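Local coordinates for protein 4-alpha-glucanotransferase (Corynebacterium glutamicum, PDB 5B68) that belongs to the amylomaltase or disproportionating-enzyme family, a glucanotransferase built on a TIM barrel with an N-terminal beta-sandwich domain, at residues A[177-183]-A[213-219]; A[203-209]-A[373-379]; A[527-533]-A[552-558]. One frame throughout, in Å; residues are numbered along the deposited sequence.

Contact 1. Residues A[177-183]-A[213-219]; sequences RSGVMAQ and ADFLLIN. With SO4 (sulfate ion), chain H.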
loop_
_atom_site.group_PDB
_atom_site.type_symbol
_atom_site.label_atom_id
_atom_site.label_comp_id
_atom_site.label_asym_id
_atom_site.label_seq_id
_atom_site.Cartn_x
_atom_site.Cartn_y
_atom_site.Cartn_z
ATOM N N ARG A 177 -11.158 18.314 6.519
ATOM C CA ARG A 177 -10.158 18.980 5.715
ATOM C C ARG A 177 -10.148 18.454 4.291
ATOM O O ARG A 177 -10.742 17.442 3.991
ATOM C CB ARG A 177 -8.757 18.789 6.279
ATOM C CG ARG A 177 -8.612 19.109 7.735
ATOM C CD ARG A 177 -8.931 20.551 8.078
ATOM N NE ARG A 177 -8.853 20.695 9.513
ATOM C CZ ARG A 177 -7.736 20.924 10.170
ATOM N NH1 ARG A 177 -6.614 21.096 9.511
ATOM N NH2 ARG A 177 -7.750 20.992 11.480
ATOM N N SER A 178 -9.451 19.175 3.433
ATOM C CA SER A 178 -9.257 18.732 2.044
ATOM C C SER A 178 -7.805 18.512 1.792
ATOM O O SER A 178 -6.954 19.048 2.514
ATOM C CB SER A 178 -9.774 19.740 1.014
ATOM O OG SER A 178 -8.958 20.900 0.987
ATOM N N GLY A 179 -7.525 17.815 0.708
ATOM C CA GLY A 179 -6.170 17.639 0.199
ATOM C C GLY A 179 -6.181 17.405 -1.275
ATOM O O GLY A 179 -7.223 17.553 -1.878
ATOM N N VAL A 180 -5.003 17.101 -1.837
ATOM C CA VAL A 180 -4.781 16.958 -3.221
ATOM C C VAL A 180 -4.063 15.622 -3.416
ATOM O O VAL A 180 -3.201 15.241 -2.590
ATOM C CB VAL A 180 -3.850 18.082 -3.778
ATOM C CG1 VAL A 180 -3.456 17.812 -5.231
ATOM C CG2 VAL A 180 -4.492 19.490 -3.632
ATOM N N MET A 181 -4.429 14.901 -4.450
ATOM C CA MET A 181 -3.675 13.706 -4.889
ATOM C C MET A 181 -2.904 13.973 -6.164
ATOM O O MET A 181 -3.448 14.530 -7.148
ATOM C CB MET A 181 -4.578 12.496 -5.116
ATOM C CG MET A 181 -3.859 11.204 -5.589
ATOM S SD MET A 181 -3.486 11.081 -7.344
ATOM C CE MET A 181 -5.071 10.447 -7.899
ATOM N N ALA A 182 -1.634 13.584 -6.181
ATOM C CA ALA A 182 -0.817 13.728 -7.363
ATOM C C ALA A 182 -0.029 12.436 -7.623
ATOM O O ALA A 182 0.460 11.811 -6.679
ATOM C CB ALA A 182 0.165 14.851 -7.241
ATOM N N GLN A 183 0.064 12.068 -8.899
ATOM C CA GLN A 183 0.987 11.019 -9.325
ATOM C C GLN A 183 2.335 11.678 -9.531
ATOM O O GLN A 183 2.642 12.256 -10.597
ATOM C CB GLN A 183 0.475 10.318 -10.571
ATOM C CG GLN A 183 -0.844 9.666 -10.356
ATOM C CD GLN A 183 -0.754 8.405 -9.505
ATOM O OE1 GLN A 183 -0.105 7.456 -9.927
ATOM N NE2 GLN A 183 -1.417 8.369 -8.353
ATOM N N ALA A 213 -4.999 23.052 0.974
ATOM C CA ALA A 213 -4.804 21.632 1.102
ATOM C C ALA A 213 -4.088 21.307 2.399
ATOM O O ALA A 213 -3.079 21.944 2.700
ATOM C CB ALA A 213 -3.987 21.131 -0.089
ATOM N N ASP A 214 -4.559 20.283 3.115
ATOM C CA ASP A 214 -3.907 19.802 4.348
ATOM C C ASP A 214 -3.089 18.497 4.148
ATOM O O ASP A 214 -2.312 18.132 5.069
ATOM C CB ASP A 214 -4.908 19.641 5.479
ATOM C CG ASP A 214 -5.070 20.936 6.289
ATOM O OD1 ASP A 214 -4.028 21.519 6.627
ATOM O OD2 ASP A 214 -6.233 21.398 6.486
ATOM N N PHE A 215 -3.213 17.870 2.989
ATOM C CA PHE A 215 -2.367 16.751 2.661
ATOM C C PHE A 215 -2.099 16.685 1.175
ATOM O O PHE A 215 -2.836 17.233 0.400
ATOM C CB PHE A 215 -2.972 15.446 3.161
ATOM C CG PHE A 215 -4.266 15.092 2.526
ATOM C CD1 PHE A 215 -4.291 14.363 1.373
ATOM C CD2 PHE A 215 -5.455 15.457 3.097
ATOM C CE1 PHE A 215 -5.472 14.027 0.782
ATOM C CE2 PHE A 215 -6.644 15.119 2.510
ATOM C CZ PHE A 215 -6.655 14.404 1.359
ATOM N N LEU A 216 -1.023 16.006 0.815
ATOM C CA LEU A 216 -0.736 15.664 -0.553
ATOM C C LEU A 216 -0.568 14.133 -0.635
ATOM O O LEU A 216 0.419 13.575 -0.177
ATOM C CB LEU A 216 0.530 16.357 -1.043
ATOM C CG LEU A 216 0.911 16.052 -2.466
ATOM C CD1 LEU A 216 -0.098 16.633 -3.451
ATOM C CD2 LEU A 216 2.296 16.588 -2.710
ATOM N N LEU A 217 -1.596 13.493 -1.170
ATOM C CA LEU A 217 -1.607 12.022 -1.361
ATOM C C LEU A 217 -0.888 11.750 -2.624
ATOM O O LEU A 217 -1.199 12.336 -3.679
ATOM C CB LEU A 217 -3.051 11.489 -1.408
ATOM C CG LEU A 217 -3.354 10.082 -1.853
ATOM C CD1 LEU A 217 -2.678 9.076 -0.913
ATOM C CD2 LEU A 217 -4.819 9.753 -1.826
ATOM N N ILE A 218 0.028 10.800 -2.566
ATOM C CA ILE A 218 0.800 10.383 -3.690
ATOM C C ILE A 218 0.729 8.872 -3.972
ATOM O O ILE A 218 0.136 8.079 -3.237
ATOM C CB ILE A 218 2.262 10.874 -3.607
ATOM C CG1 ILE A 218 2.964 10.251 -2.377
ATOM C CG2 ILE A 218 2.297 12.398 -3.552
ATOM C CD1 ILE A 218 4.437 10.489 -2.318
ATOM N N ASN A 219 1.258 8.505 -5.122
ATOM C CA ASN A 219 1.453 7.100 -5.460
ATOM C C ASN A 219 2.446 6.442 -4.538
ATOM O O ASN A 219 3.256 7.117 -3.927
ATOM C CB ASN A 219 1.972 6.954 -6.899
ATOM C CG ASN A 219 3.234 7.776 -7.137
ATOM O OD1 ASN A 219 4.403 7.267 -7.114
ATOM N ND2 ASN A 219 3.059 9.030 -7.313
HETATM S S SO4 H . -4.243 21.941 12.810
HETATM O O1 SO4 H . -4.621 22.606 14.081
HETATM O O2 SO4 H . -2.806 21.530 12.774
HETATM O O3 SO4 H . -5.102 20.747 12.677
HETATM O O4 SO4 H . -4.485 22.893 11.700
HETATM O O HOH W 1 -8.004 21.546 4.416
#
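Arg177 and Asp214 meet in a salt bridge at one end of the paired strands. NH1 of Arg177 gives a nearly straight bond to Asp214 OD2 at 3.1 Å. The oxygen lies at the guanidinium edge, near its plane, but the arginine reaches it from above the carboxylate plane, 68° out of it. The arginine chain turns after CB and folds CD back against the same OD2. A sulfate, probably from the crystallisation liquor, takes a second bond at the guanidinium edge, from Arg177 NH2 to its O3 at 2.9 Å. The same ion is also bonded by Lys171 NZ. Water 1 accepts from Ser178 N and lies 2.7 Å from Asp214 OD2.

Beyond the charges, backbone bonds zip the segments together. Asp214 N donates to Ser178 O, Val180 N to Phe215 O, Leu217 N to Val180 O, and Ala182 N to Leu217 O at 2.8 Å. CA-H...O contacts lie between them, such as Met181 CA to Leu217 O. Strands 177-182 and 215-218 are thus parallel neighbours in the TIM-barrel sheet, joined through helix 198-209 as a beta-alpha-beta unit.

Gly179 passes over the Phe215 ring. Its CA sits 3.5 Å from the centroid of the Phe215 ring, 13° off the normal, a CH-pi contact. Phe215 CG stands between the backbone N and carbonyl carbon (chi1 64°), and this swings the ring under the glycine. Met181 CG packs on Leu217 CG at 3.9 Å on one sheet face. Val180 CG1 and Ala182 CB touch Leu216 CD1 on the other, which faces helix 198-209.

In the second shell, Ser175 OG binds Arg177 NE and Ser380 N binds Asp214 OD1. Gln183 OE1 is held by Tyr185 OH, while Gln183 NE2 makes a weak bond to Met181 SD.

Contact 2. Residues A[203-209]-A[373-379]; sequences NLASVVA and RAVDAGM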
loop_
_atom_site.group_PDB
_atom_site.type_symbol
_atom_site.label_atom_id
_atom_site.label_comp_id
_atom_site.label_asym_id
_atom_site.label_seq_id
_atom_site.Cartn_x
_atom_site.Cartn_y
_atom_site.Cartn_z
ATOM N N ASN A 203 7.867 20.725 -3.167
ATOM C CA ASN A 203 7.506 21.950 -3.879
ATOM C C ASN A 203 5.991 21.941 -4.115
ATOM O O ASN A 203 5.316 22.888 -3.718
ATOM C CB ASN A 203 8.262 21.990 -5.227
ATOM C CG ASN A 203 8.122 23.342 -5.960
ATOM O OD1 ASN A 203 7.407 24.270 -5.502
ATOM N ND2 ASN A 203 8.761 23.428 -7.137
ATOM N N LEU A 204 5.496 20.865 -4.719
ATOM C CA LEU A 204 4.053 20.701 -5.002
ATOM C C LEU A 204 3.290 20.814 -3.684
ATOM O O LEU A 204 2.248 21.509 -3.641
ATOM C CB LEU A 204 3.736 19.434 -5.707
ATOM C CG LEU A 204 2.303 19.136 -6.123
ATOM C CD1 LEU A 204 1.748 20.236 -6.988
ATOM C CD2 LEU A 204 2.205 17.786 -6.755
ATOM N N ALA A 205 3.742 20.157 -2.622
ATOM C CA ALA A 205 3.001 20.233 -1.343
ATOM C C ALA A 205 2.894 21.655 -0.889
ATOM O O ALA A 205 1.779 22.111 -0.509
ATOM C CB ALA A 205 3.651 19.411 -0.229
ATOM N N SER A 206 4.007 22.384 -1.019
ATOM C CA SER A 206 4.019 23.765 -0.495
ATOM C C SER A 206 3.068 24.616 -1.345
ATOM O O SER A 206 2.397 25.489 -0.809
ATOM C CB SER A 206 5.426 24.366 -0.358
ATOM O OG SER A 206 5.921 24.607 -1.648
ATOM N N VAL A 207 2.982 24.359 -2.640
ATOM C CA VAL A 207 2.108 25.151 -3.519
ATOM C C VAL A 207 0.648 24.902 -3.229
ATOM O O VAL A 207 -0.117 25.812 -3.051
ATOM C CB VAL A 207 2.385 24.802 -4.998
ATOM C CG1 VAL A 207 1.272 25.288 -5.929
ATOM C CG2 VAL A 207 3.712 25.346 -5.443
ATOM N N VAL A 208 0.233 23.652 -3.147
ATOM C CA VAL A 208 -1.233 23.388 -3.005
ATOM C C VAL A 208 -1.630 23.743 -1.594
ATOM O O VAL A 208 -2.796 24.020 -1.351
ATOM C CB VAL A 208 -1.634 21.966 -3.386
ATOM C CG1 VAL A 208 -1.323 21.675 -4.838
ATOM C CG2 VAL A 208 -0.925 20.941 -2.512
ATOM N N ALA A 209 -0.679 23.769 -0.649
ATOM C CA ALA A 209 -0.988 24.156 0.709
ATOM C C ALA A 209 -1.415 25.649 0.778
ATOM O O ALA A 209 -2.128 26.036 1.682
ATOM C CB ALA A 209 0.233 23.960 1.581
ATOM N N ARG A 373 8.763 20.511 4.364
ATOM C CA ARG A 373 8.275 21.586 3.542
ATOM C C ARG A 373 6.771 21.651 3.565
ATOM O O ARG A 373 6.191 22.702 3.678
ATOM C CB ARG A 373 8.670 21.308 2.117
ATOM C CG ARG A 373 9.976 21.913 1.711
ATOM C CD ARG A 373 9.664 23.065 0.795
ATOM N NE ARG A 373 10.154 22.872 -0.550
ATOM C CZ ARG A 373 9.936 23.750 -1.520
ATOM N NH1 ARG A 373 10.415 23.546 -2.723
ATOM N NH2 ARG A 373 9.230 24.837 -1.263
ATOM N N ALA A 374 6.153 20.489 3.452
ATOM C CA ALA A 374 4.697 20.427 3.461
ATOM C C ALA A 374 4.111 20.960 4.757
ATOM O O ALA A 374 3.168 21.732 4.779
ATOM C CB ALA A 374 4.229 19.023 3.199
ATOM N N VAL A 375 4.668 20.537 5.883
ATOM C CA VAL A 375 4.139 20.907 7.143
ATOM C C VAL A 375 4.476 22.391 7.450
ATOM O O VAL A 375 3.670 23.096 8.027
ATOM C CB VAL A 375 4.757 20.024 8.231
ATOM C CG1 VAL A 375 4.420 20.558 9.624
ATOM C CG2 VAL A 375 4.199 18.619 8.107
ATOM N N ASP A 376 5.655 22.853 7.067
ATOM C CA ASP A 376 6.011 24.278 7.293
ATOM C C ASP A 376 5.166 25.219 6.417
ATOM O O ASP A 376 4.975 26.387 6.762
ATOM C CB ASP A 376 7.486 24.509 7.042
ATOM C CG ASP A 376 8.406 23.940 8.160
ATOM O OD1 ASP A 376 7.953 23.560 9.266
ATOM O OD2 ASP A 376 9.623 23.857 7.852
ATOM N N ALA A 377 4.620 24.706 5.319
ATOM C CA ALA A 377 3.661 25.415 4.514
ATOM C C ALA A 377 2.257 25.470 5.073
ATOM O O ALA A 377 1.396 26.081 4.458
ATOM C CB ALA A 377 3.638 24.845 3.128
ATOM N N GLY A 378 2.007 24.817 6.178
ATOM C CA GLY A 378 0.719 24.817 6.866
ATOM C C GLY A 378 -0.091 23.542 6.834
ATOM O O GLY A 378 -1.195 23.482 7.400
ATOM N N MET A 379 0.384 22.504 6.160
ATOM C CA MET A 379 -0.393 21.275 6.129
ATOM C C MET A 379 -0.467 20.609 7.504
ATOM O O MET A 379 0.539 20.389 8.140
ATOM C CB MET A 379 0.203 20.289 5.131
ATOM C CG MET A 379 0.110 20.707 3.685
ATOM S SD MET A 379 0.311 19.321 2.565
ATOM C CE MET A 379 -0.478 19.951 1.092
#
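The Arg373 guanidinium lies over the backbone of Asn203, with Asn203 CA 3.5 Å above its plane, over one face, offset toward the rim. The nearest guanidinium nitrogen is NH1, which also comes 3.7 Å from Asn203 CB. The two side chains lie side by side and point the same way, with amide and guanidinium planes 15° apart. Ser206 OG approaches obliquely, 3.3 Å from Arg373 NH2, at an angle too poor for a hydrogen bond. The arginine chain bends twice. The residue is exposed and touches a crystal neighbour, which may influence its pose.

Ser206 OG is engaged within its own helix. It donates to Asn203 O at 2.8 Å, and the same carbonyl also accepts from Val207 N. Ser206 chi1 of 71° turns the hydroxyl back toward Asn203 O.

Past the arginine the contact is made by apolar groups. Ala205 CB meets Ala374 CB at 3.5 Å, tighter than usual van der Waals contact. The two short side chains bring the backbones close, with CA of Ala205 5.1 Å from CA of Ala374. Ala377 CB packs against Ser206 CA and Ala209 CB. Met379 then reaches in from the far side: its chain is extended beyond CG, which brings CE to 3.8 Å from Val208 CG2. Ala209 CB rests on Met379 CG.

Gly378, with phi 110°, closes helix 349-376 in a Schellman motif. The chain turns there, and Met379 points back at the other helix. Helix 198-209 also packs on strand 177-182, through Leu204 on Ala182 and Val208 on Val180, and on the loop residues Ile687, Leu690 and Arg691. Helix 349-376 leads on to strand 382-387, and its C-terminal turn meets helix 198-209 on the outside of the barrel sheet.

Contact 3. Residues A[527-533]-A[552-558]; sequences MGTSILW and LALTTVT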
loop_
_atom_site.group_PDB
_atom_site.type_symbol
_atom_site.label_atom_id
_atom_site.label_comp_id
_atom_site.label_asym_id
_atom_site.label_seq_id
_atom_site.Cartn_x
_atom_site.Cartn_y
_atom_site.Cartn_z
ATOM N N MET A 527 -10.264 5.041 8.014
ATOM C CA MET A 527 -11.222 5.645 7.090
ATOM C C MET A 527 -11.421 4.818 5.904
ATOM O O MET A 527 -10.502 4.107 5.447
ATOM C CB MET A 527 -10.731 7.022 6.716
ATOM C CG MET A 527 -10.643 7.959 7.900
ATOM S SD MET A 527 -10.194 9.634 7.373
ATOM C CE MET A 527 -9.673 10.346 8.934
ATOM N N GLY A 528 -12.651 4.840 5.380
ATOM C CA GLY A 528 -12.968 4.284 4.086
ATOM C C GLY A 528 -12.635 5.188 2.917
ATOM O O GLY A 528 -12.070 6.262 3.102
ATOM N N THR A 529 -13.001 4.755 1.712
ATOM C CA THR A 529 -12.842 5.553 0.500
ATOM C C THR A 529 -14.185 5.574 -0.249
ATOM O O THR A 529 -14.722 4.516 -0.564
ATOM C CB THR A 529 -11.757 4.968 -0.440
ATOM O OG1 THR A 529 -12.039 3.578 -0.683
ATOM C CG2 THR A 529 -10.434 5.046 0.201
ATOM N N SER A 530 -14.704 6.771 -0.496
ATOM C CA SER A 530 -15.890 7.006 -1.317
ATOM C C SER A 530 -15.480 7.736 -2.584
ATOM O O SER A 530 -14.745 8.757 -2.514
ATOM C CB SER A 530 -16.802 7.896 -0.553
ATOM O OG SER A 530 -17.363 7.324 0.586
ATOM N N ILE A 531 -15.878 7.227 -3.726
ATOM C CA ILE A 531 -15.478 7.778 -5.032
ATOM C C ILE A 531 -16.778 8.166 -5.752
ATOM O O ILE A 531 -17.670 7.317 -5.971
ATOM C CB ILE A 531 -14.655 6.746 -5.838
ATOM C CG1 ILE A 531 -13.384 6.380 -5.069
ATOM C CG2 ILE A 531 -14.200 7.291 -7.197
ATOM C CD1 ILE A 531 -12.571 5.290 -5.775
ATOM N N LEU A 532 -16.910 9.454 -6.038
ATOM C CA LEU A 532 -18.214 10.005 -6.443
ATOM C C LEU A 532 -18.838 9.126 -7.569
ATOM O O LEU A 532 -19.962 8.716 -7.464
ATOM C CB LEU A 532 -18.014 11.427 -6.995
ATOM C CG LEU A 532 -19.215 11.956 -7.815
ATOM C CD1 LEU A 532 -20.192 12.493 -6.815
ATOM C CD2 LEU A 532 -18.872 12.999 -8.824
ATOM N N TRP A 533 -18.074 8.818 -8.595
ATOM C CA TRP A 533 -18.660 8.145 -9.789
ATOM C C TRP A 533 -19.217 6.750 -9.475
ATOM O O TRP A 533 -20.091 6.273 -10.184
ATOM C CB TRP A 533 -17.659 8.036 -10.920
ATOM C CG TRP A 533 -17.099 9.255 -11.453
ATOM C CD1 TRP A 533 -15.782 9.600 -11.477
ATOM C CD2 TRP A 533 -17.813 10.356 -12.029
ATOM N NE1 TRP A 533 -15.614 10.816 -12.067
ATOM C CE2 TRP A 533 -16.847 11.319 -12.405
ATOM C CE3 TRP A 533 -19.166 10.605 -12.288
ATOM C CZ2 TRP A 533 -17.191 12.520 -13.030
ATOM C CZ3 TRP A 533 -19.520 11.820 -12.873
ATOM C CH2 TRP A 533 -18.541 12.759 -13.231
ATOM N N LEU A 552 -16.570 8.839 8.224
ATOM C CA LEU A 552 -15.219 8.315 8.489
ATOM C C LEU A 552 -14.681 7.773 7.177
ATOM O O LEU A 552 -14.625 6.573 6.966
ATOM C CB LEU A 552 -15.200 7.283 9.609
ATOM C CG LEU A 552 -13.817 6.892 10.116
ATOM C CD1 LEU A 552 -13.110 8.039 10.791
ATOM C CD2 LEU A 552 -13.974 5.635 11.018
ATOM N N ALA A 553 -14.293 8.687 6.318
ATOM C CA ALA A 553 -13.914 8.395 4.945
ATOM C C ALA A 553 -13.080 9.504 4.313
ATOM O O ALA A 553 -13.189 10.657 4.684
ATOM C CB ALA A 553 -15.134 8.148 4.072
ATOM N N LEU A 554 -12.291 9.095 3.337
ATOM C CA LEU A 554 -11.755 9.953 2.319
ATOM C C LEU A 554 -12.700 9.930 1.100
ATOM O O LEU A 554 -12.923 8.872 0.471
ATOM C CB LEU A 554 -10.389 9.455 1.848
ATOM C CG LEU A 554 -9.769 10.283 0.687
ATOM C CD1 LEU A 554 -9.306 11.563 1.304
ATOM C CD2 LEU A 554 -8.630 9.487 0.136
ATOM N N THR A 555 -13.224 11.097 0.748
ATOM C CA THR A 555 -14.111 11.213 -0.427
ATOM C C THR A 555 -13.439 11.973 -1.581
ATOM O O THR A 555 -12.855 13.068 -1.391
ATOM C CB THR A 555 -15.443 11.869 -0.009
ATOM O OG1 THR A 555 -16.078 11.008 0.929
ATOM C CG2 THR A 555 -16.368 11.989 -1.215
ATOM N N THR A 556 -13.452 11.391 -2.771
ATOM C CA THR A 556 -12.881 12.021 -3.946
ATOM C C THR A 556 -13.918 11.989 -5.057
ATOM O O THR A 556 -14.907 11.194 -4.967
ATOM C CB THR A 556 -11.652 11.252 -4.525
ATOM O OG1 THR A 556 -11.970 9.842 -4.663
ATOM C CG2 THR A 556 -10.561 11.437 -3.654
ATOM N N VAL A 557 -13.657 12.770 -6.089
ATOM C CA VAL A 557 -14.475 12.703 -7.310
ATOM C C VAL A 557 -13.978 11.519 -8.106
ATOM O O VAL A 557 -14.750 10.765 -8.671
ATOM C CB VAL A 557 -14.347 13.955 -8.170
ATOM C CG1 VAL A 557 -15.082 13.779 -9.497
ATOM C CG2 VAL A 557 -14.781 15.190 -7.394
ATOM N N THR A 558 -12.661 11.389 -8.193
ATOM C CA THR A 558 -12.040 10.431 -9.082
ATOM C C THR A 558 -10.759 9.824 -8.470
ATOM O O THR A 558 -10.514 10.044 -7.324
ATOM C CB THR A 558 -11.788 11.046 -10.452
ATOM O OG1 THR A 558 -11.502 10.007 -11.407
ATOM C CG2 THR A 558 -10.675 12.071 -10.420
HETATM O O HOH W 2 -12.962 11.443 -13.211
#
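Strands 528-531 and 553-556 pair in parallel as neighbours in the TIM-barrel sheet, and five backbone bonds join their segments. Gly528 N donates to Leu552 O at 3.1 Å. Leu554 N donates to Gly528 O, and Ser530 N to Leu554 O. Thr556 N binds Ser530 O at 2.9 Å, and Leu532 N binds Thr556 O. CA-H...O contacts give several of these carbonyls a second partner, for example Thr555 CA to Ser530 O at 3.3 Å. The backbones of Ala553 and Thr555 also bond to strand 645-649, that of Met527 to Val505 and Gly507 of strand 504-507, and Ile531 N donates to Glu535 OE1.

Three threonine hydroxyls have partners. Thr529 OG1 accepts from Asp509 N. Thr555 OG1 pairs with Ser643 OG and touches Ser530 CB across the strands. Thr556 OG1 donates to Thr558 O at 3.0 Å. With chi1 of 49° it stands beside Ile531 CG1.

Met527 CG packs on Leu552 CD1 at one end, the two chains crossing at about a right angle. At the other end the Leu532 and Val557 side chains lie side by side, CD2 of Leu532 3.9 Å from CG1 of Val557. The Trp533 ring stacks with Tyr568. Val557 O approaches the indole obliquely, 3.2 Å from Trp533 CD1. Water 2 accepts from Trp533 NE1 at 3.0 Å and sits 2.7 Å from Thr558 OG1.

How the contacts relate
From the N terminus, strand 177-182 comes first, then helix 198-209 and strand 215-218. Contact 1 closes this short loop. Contact 2 starts inside it, at 203-209, and closes a much longer one at 373-379, so contacts 1 and 2 cross. They also touch: Asp214 O lies 3.3 Å from Met379 CB. Contact 3 follows both in series and closes a loop of 18 residues. It shares the barrel sheet with contact 1, with strand 645-649 between them, and Phe215 CZ meets Leu554 CD1 at 3.9 Å. Contacts 2 and 3 do not touch, their nearest atoms being about 12 Å apart. Contact 2 ties outer helices together, while contacts 1 and 3 join barrel strands.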